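Local coordinates for membrane-associated protein VP24 (Marburg virus - Musoke, Kenya, 1980, PDB 4OR8) that may act as a minor matrix protein with a role in assembly of the viral nucleocapsid and in virion budding, at residues 60-65 with 243-248; 110-115 with 169-174. One frame throughout, in Å; residues are numbered along the deposited sequence. Where two conformers were deposited one is given.

How the contacts relate
Contact 1 joins the edge strand 59-64 to the turn that follows helix 240-244, and contact 2 packs helix 104-115 against helix 161-178; the centres of the two lie about 12 Å apart. Along the chain, both segments of contact 2 fall between those of contact 1. The two also touch directly: Leu243 CD1 is 3.7 Å from Leu111 CD1, and, more tentatively, Phe61 CE2 rests 3.7 Å from Leu112 CD1 in the conformer given for that leucine. Phe175 of helix 161-178 adds to this shared apolar layer, meeting Phe61, Leu243, Leu111 and Leu112. Contact 2 is wholly buried, whereas contact 1 is partly buried and has a second subunit packed beside it.

Contact 1 (60-65 with 243-248); sequences VFHIPN and LREHSQ
His246 reaches strand 59-64 through its imidazole, whose NE2 donates to Val60 O at 3.0 Å. The acceptor sits at the edge of the imidazole, close to the ring plane, but the donor stands well above the carbonyl plane of Val60 and the N-H...O angle is a bent 141°. CD2 of the same ring lies 3.8 Å from Phe61 CE1, the two rings steeply inclined to each other, while the CG of Glu245 covers one imidazole face near its rim. Glu245 runs fully extended from the turn, with CG anti to the backbone N (chi1 -179°), and brings its carboxylate to His62, where ND1 makes a weak bond of 3.1 Å to OE1. These two side chains cross at about a right angle, with imidazole and carboxylate planes 25° apart. A water accepts from His62 N at 2.9 Å and bonds with Glu245 OE1 at 2.8 Å; the N-H of His246 NE2, shared with Val60 O, gives it a weak further bond, so that it ties all three residues together. His62 NE2 turns to Glu82 of the second subunit in another weak bond. The arrangement is a polar attachment of an edge strand of the antiparallel 44-64 sheet to the turn after helix 240-244, beside a subunit interface.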
loop_
_atom_site.group_PDB
_atom_site.type_symbol
_atom_site.label_atom_id
_atom_site.label_comp_id
_atom_site.label_asym_id
_atom_site.label_seq_id
_atom_site.Cartn_x
_atom_site.Cartn_y
_atom_site.Cartn_z
ATOM N N VAL B 60 -9.414 14.508 -3.236
ATOM C CA VAL B 60 -10.423 13.466 -3.130
ATOM C C VAL B 60 -9.751 12.189 -2.638
ATOM O O VAL B 60 -9.007 11.546 -3.373
ATOM C CB VAL B 60 -11.118 13.190 -4.477
ATOM C CG1 VAL B 60 -12.180 12.116 -4.308
ATOM C CG2 VAL B 60 -11.734 14.464 -5.029
ATOM N N PHE B 61 -10.005 11.831 -1.387
ATOM C CA PHE B 61 -9.382 10.651 -0.807
ATOM C C PHE B 61 -10.221 9.396 -1.027
ATOM O O PHE B 61 -11.429 9.403 -0.810
ATOM C CB PHE B 61 -9.121 10.859 0.686
ATOM C CG PHE B 61 -8.114 11.932 0.982
ATOM C CD1 PHE B 61 -6.771 11.730 0.713
ATOM C CD2 PHE B 61 -8.507 13.139 1.537
ATOM C CE1 PHE B 61 -5.838 12.712 0.986
ATOM C CE2 PHE B 61 -7.578 14.127 1.814
ATOM C CZ PHE B 61 -6.242 13.911 1.539
ATOM N N HIS B 62 -9.569 8.322 -1.460
ATOM C CA HIS B 62 -10.224 7.033 -1.621
ATOM C C HIS B 62 -9.757 6.063 -0.542
ATOM O O HIS B 62 -8.657 5.518 -0.622
ATOM C CB HIS B 62 -9.936 6.456 -3.003
ATOM C CG HIS B 62 -10.371 7.342 -4.128
ATOM N ND1 HIS B 62 -9.624 8.418 -4.557
ATOM C CD2 HIS B 62 -11.474 7.314 -4.910
ATOM C CE1 HIS B 62 -10.248 9.015 -5.556
ATOM N NE2 HIS B 62 -11.374 8.364 -5.791
ATOM N N ILE B 63 -10.604 5.850 0.462
ATOM C CA ILE B 63 -10.251 5.026 1.615
ATOM C C ILE B 63 -10.851 3.632 1.519
ATOM O O ILE B 63 -12.071 3.484 1.520
ATOM C CB ILE B 63 -10.753 5.647 2.933
ATOM C CG1 ILE B 63 -10.540 7.160 2.940
ATOM C CG2 ILE B 63 -10.079 4.982 4.125
ATOM C CD1 ILE B 63 -9.114 7.567 2.743
ATOM N N PRO B 64 -9.991 2.606 1.445
ATOM C CA PRO B 64 -10.395 1.196 1.416
ATOM C C PRO B 64 -10.725 0.636 2.799
ATOM O O PRO B 64 -10.315 1.195 3.818
ATOM C CB PRO B 64 -9.152 0.483 0.865
ATOM C CG PRO B 64 -8.242 1.569 0.365
ATOM C CD PRO B 64 -8.550 2.762 1.197
ATOM N N ASN B 65 -11.450 -0.480 2.816
ATOM C CA ASN B 65 -11.797 -1.191 4.044
ATOM C C ASN B 65 -10.671 -2.092 4.533
ATOM O O ASN B 65 -10.867 -2.918 5.424
ATOM C CB ASN B 65 -13.042 -2.048 3.813
ATOM C CG ASN B 65 -14.328 -1.290 4.054
ATOM O OD1 ASN B 65 -14.556 -0.772 5.145
ATOM N ND2 ASN B 65 -15.178 -1.220 3.033
ATOM N N LEU B 243 -2.520 7.813 0.216
ATOM C CA LEU B 243 -1.590 8.936 0.195
ATOM C C LEU B 243 -0.746 8.981 -1.076
ATOM O O LEU B 243 -0.320 10.052 -1.504
ATOM C CB LEU B 243 -0.686 8.896 1.428
ATOM C CG LEU B 243 -1.425 8.794 2.762
ATOM C CD1 LEU B 243 -0.450 8.698 3.914
ATOM C CD2 LEU B 243 -2.355 9.981 2.948
ATOM N N ARG B 244 -0.509 7.820 -1.679
ATOM C CA ARG B 244 0.322 7.752 -2.879
ATOM C C ARG B 244 -0.344 8.463 -4.053
ATOM O O ARG B 244 0.325 9.007 -4.929
ATOM C CB ARG B 244 0.634 6.301 -3.241
ATOM C CG ARG B 244 1.590 6.157 -4.404
ATOM C CD ARG B 244 1.986 4.715 -4.615
ATOM N NE ARG B 244 2.762 4.183 -3.500
ATOM C CZ ARG B 244 4.043 4.468 -3.280
ATOM N NH1 ARG B 244 4.690 5.296 -4.089
ATOM N NH2 ARG B 244 4.675 3.932 -2.249
ATOM N N GLU B 245 -1.671 8.460 -4.051
ATOM C CA GLU B 245 -2.450 9.170 -5.053
ATOM C C GLU B 245 -2.171 10.675 -5.017
ATOM O O GLU B 245 -2.314 11.363 -6.023
ATOM C CB GLU B 245 -3.940 8.902 -4.828
ATOM C CG GLU B 245 -4.868 9.568 -5.831
ATOM C CD GLU B 245 -6.318 9.187 -5.615
ATOM O OE1 GLU B 245 -6.578 8.242 -4.837
ATOM O OE2 GLU B 245 -7.198 9.831 -6.226
ATOM N N HIS B 246 -1.758 11.175 -3.855
ATOM C CA HIS B 246 -1.555 12.611 -3.670
ATOM C C HIS B 246 -0.164 12.961 -3.143
ATOM O O HIS B 246 -0.016 13.900 -2.365
ATOM C CB HIS B 246 -2.612 13.170 -2.714
ATOM C CG HIS B 246 -4.015 12.814 -3.093
ATOM N ND1 HIS B 246 -4.677 13.413 -4.144
ATOM C CD2 HIS B 246 -4.882 11.920 -2.562
ATOM C CE1 HIS B 246 -5.892 12.902 -4.242
ATOM N NE2 HIS B 246 -6.042 11.995 -3.295
ATOM N N SER B 247 0.850 12.215 -3.572
ATOM C CA SER B 247 2.204 12.407 -3.059
ATOM C C SER B 247 3.156 12.932 -4.129
ATOM O O SER B 247 4.246 13.407 -3.820
ATOM C CB SER B 247 2.748 11.098 -2.484
ATOM O OG SER B 247 2.865 10.109 -3.493
ATOM N N GLN B 248 2.743 12.834 -5.387
ATOM C CA GLN B 248 3.572 13.292 -6.494
ATOM C C GLN B 248 2.921 14.465 -7.216
ATOM O O GLN B 248 2.635 15.496 -6.611
ATOM C CB GLN B 248 3.834 12.146 -7.473
ATOM C CG GLN B 248 4.644 10.993 -6.891
ATOM C CD GLN B 248 6.123 11.316 -6.763
ATOM O OE1 GLN B 248 6.532 12.079 -5.888
ATOM N NE2 GLN B 248 6.935 10.734 -7.642
HETATM O O HOH W 1 -6.841 9.052 -2.219
#

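Contact 2 (110-115 with 169-174); sequences ILLGVA and AGVKNF
Leu111 meets Phe174 at the edge of its ring, CD2 lying near the ring plane 4.0 Å from CE2. The next residue, Leu112, starts out pointing away from helix 161-178, yet in the conformer given its CD2 comes back to within 3.7 Å of Val171 CG1, the two side chains crossing at about a right angle; since a second conformer was deposited, this contact is tentative. The same leucine also touches Trp43. One turn on from Ile110, Val114 sends CG1, anti to its backbone N, to 3.7 Å from Phe174 CZ at the far end of the ring. Ala115 closes the helix and makes the most intimate approach: its CA stands over the centre of the Phe174 face, 3.9 Å from the centroid and 13° off the ring normal, a CH-pi contact, and its CB lies 3.5 Å from CD2. Phe174 starts out toward helix 104-115, with CG anti to its backbone N (chi1 -180°). The small methyl of Ala115 lets the ring lie close to the backbone of helix 104-115, although the short axes, inclined at 112°, stay 10.0 Å apart. The closest pairs are all carbon to carbon, and the two helices are joined by burial of apolar surface and by shape, not by directional polar bonds.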
loop_
_atom_site.group_PDB
_atom_site.type_symbol
_atom_site.label_atom_id
_atom_site.label_comp_id
_atom_site.label_asym_id
_atom_site.label_seq_id
_atom_site.Cartn_x
_atom_site.Cartn_y
_atom_site.Cartn_z
ATOM N N ILE B 110 -6.609 12.447 11.284
ATOM C CA ILE B 110 -5.528 12.707 12.224
ATOM C C ILE B 110 -4.238 13.038 11.483
ATOM O O ILE B 110 -3.515 13.965 11.849
ATOM C CB ILE B 110 -5.299 11.490 13.143
ATOM C CG1 ILE B 110 -6.479 11.326 14.102
ATOM C CG2 ILE B 110 -4.003 11.631 13.923
ATOM C CD1 ILE B 110 -6.345 10.147 15.037
ATOM N N LEU B 111 -3.966 12.278 10.429
ATOM C CA LEU B 111 -2.759 12.457 9.636
ATOM C C LEU B 111 -2.761 13.839 8.984
ATOM O O LEU B 111 -1.737 14.522 8.943
ATOM C CB LEU B 111 -2.663 11.348 8.586
ATOM C CG LEU B 111 -1.310 11.050 7.938
ATOM C CD1 LEU B 111 -1.300 9.628 7.406
ATOM C CD2 LEU B 111 -1.021 12.031 6.817
ATOM N N LEU B 112 -3.922 14.253 8.491
ATOM C CA LEU B 112 -4.061 15.569 7.879
ATOM C C LEU B 112 -3.830 16.683 8.892
ATOM O O LEU B 112 -3.239 17.714 8.568
ATOM C CB LEU B 112 -5.431 15.720 7.217
ATOM C CG LEU B 112 -5.520 15.172 5.794
ATOM C CD1 LEU B 112 -6.925 15.312 5.246
ATOM C CD2 LEU B 112 -4.534 15.899 4.903
ATOM N N GLY B 113 -4.292 16.473 10.120
ATOM C CA GLY B 113 -4.093 17.443 11.180
ATOM C C GLY B 113 -2.617 17.684 11.430
ATOM O O GLY B 113 -2.184 18.814 11.648
ATOM N N VAL B 114 -1.842 16.607 11.391
ATOM C CA VAL B 114 -0.396 16.687 11.544
ATOM C C VAL B 114 0.249 17.451 10.385
ATOM O O VAL B 114 1.119 18.295 10.597
ATOM C CB VAL B 114 0.225 15.276 11.656
ATOM C CG1 VAL B 114 1.744 15.340 11.593
ATOM C CG2 VAL B 114 -0.229 14.607 12.937
ATOM N N ALA B 115 -0.196 17.151 9.166
ATOM C CA ALA B 115 0.353 17.761 7.955
ATOM C C ALA B 115 0.183 19.276 7.964
ATOM O O ALA B 115 1.070 20.012 7.533
ATOM C CB ALA B 115 -0.303 17.172 6.726
ATOM N N ALA B 169 -0.382 22.474 -1.727
ATOM C CA ALA B 169 0.971 22.074 -2.104
ATOM C C ALA B 169 1.765 21.561 -0.905
ATOM O O ALA B 169 2.570 20.633 -1.024
ATOM C CB ALA B 169 1.700 23.233 -2.764
ATOM N N GLY B 170 1.530 22.172 0.252
ATOM C CA GLY B 170 2.186 21.768 1.481
ATOM C C GLY B 170 1.787 20.384 1.956
ATOM O O GLY B 170 2.639 19.614 2.400
ATOM N N VAL B 171 0.497 20.072 1.864
ATOM C CA VAL B 171 -0.018 18.775 2.292
ATOM C C VAL B 171 0.499 17.659 1.389
ATOM O O VAL B 171 0.872 16.585 1.869
ATOM C CB VAL B 171 -1.562 18.761 2.324
ATOM C CG1 VAL B 171 -2.082 17.362 2.593
ATOM C CG2 VAL B 171 -2.075 19.729 3.377
ATOM N N LYS B 172 0.533 17.920 0.085
ATOM C CA LYS B 172 1.096 16.969 -0.869
ATOM C C LYS B 172 2.568 16.731 -0.556
ATOM O O LYS B 172 3.063 15.605 -0.645
ATOM C CB LYS B 172 0.942 17.474 -2.306
ATOM C CG LYS B 172 -0.487 17.472 -2.822
ATOM C CD LYS B 172 -0.590 18.113 -4.200
ATOM C CE LYS B 172 0.050 17.249 -5.277
ATOM N NZ LYS B 172 -0.686 15.971 -5.482
ATOM N N ASN B 173 3.258 17.803 -0.183
ATOM C CA ASN B 173 4.665 17.721 0.178
ATOM C C ASN B 173 4.884 16.860 1.416
ATOM O O ASN B 173 5.839 16.084 1.483
ATOM C CB ASN B 173 5.239 19.123 0.387
ATOM C CG ASN B 173 6.677 19.102 0.865
ATOM O OD1 ASN B 173 6.955 19.359 2.034
ATOM N ND2 ASN B 173 7.598 18.795 -0.039
ATOM N N PHE B 174 3.992 16.992 2.391
ATOM C CA PHE B 174 4.081 16.197 3.609
ATOM C C PHE B 174 3.819 14.725 3.322
ATOM O O PHE B 174 4.469 13.852 3.892
ATOM C CB PHE B 174 3.101 16.703 4.663
ATOM C CG PHE B 174 3.148 15.934 5.952
ATOM C CD1 PHE B 174 4.089 16.241 6.920
ATOM C CD2 PHE B 174 2.250 14.907 6.199
ATOM C CE1 PHE B 174 4.136 15.539 8.108
ATOM C CE2 PHE B 174 2.291 14.202 7.385
ATOM C CZ PHE B 174 3.236 14.519 8.342
#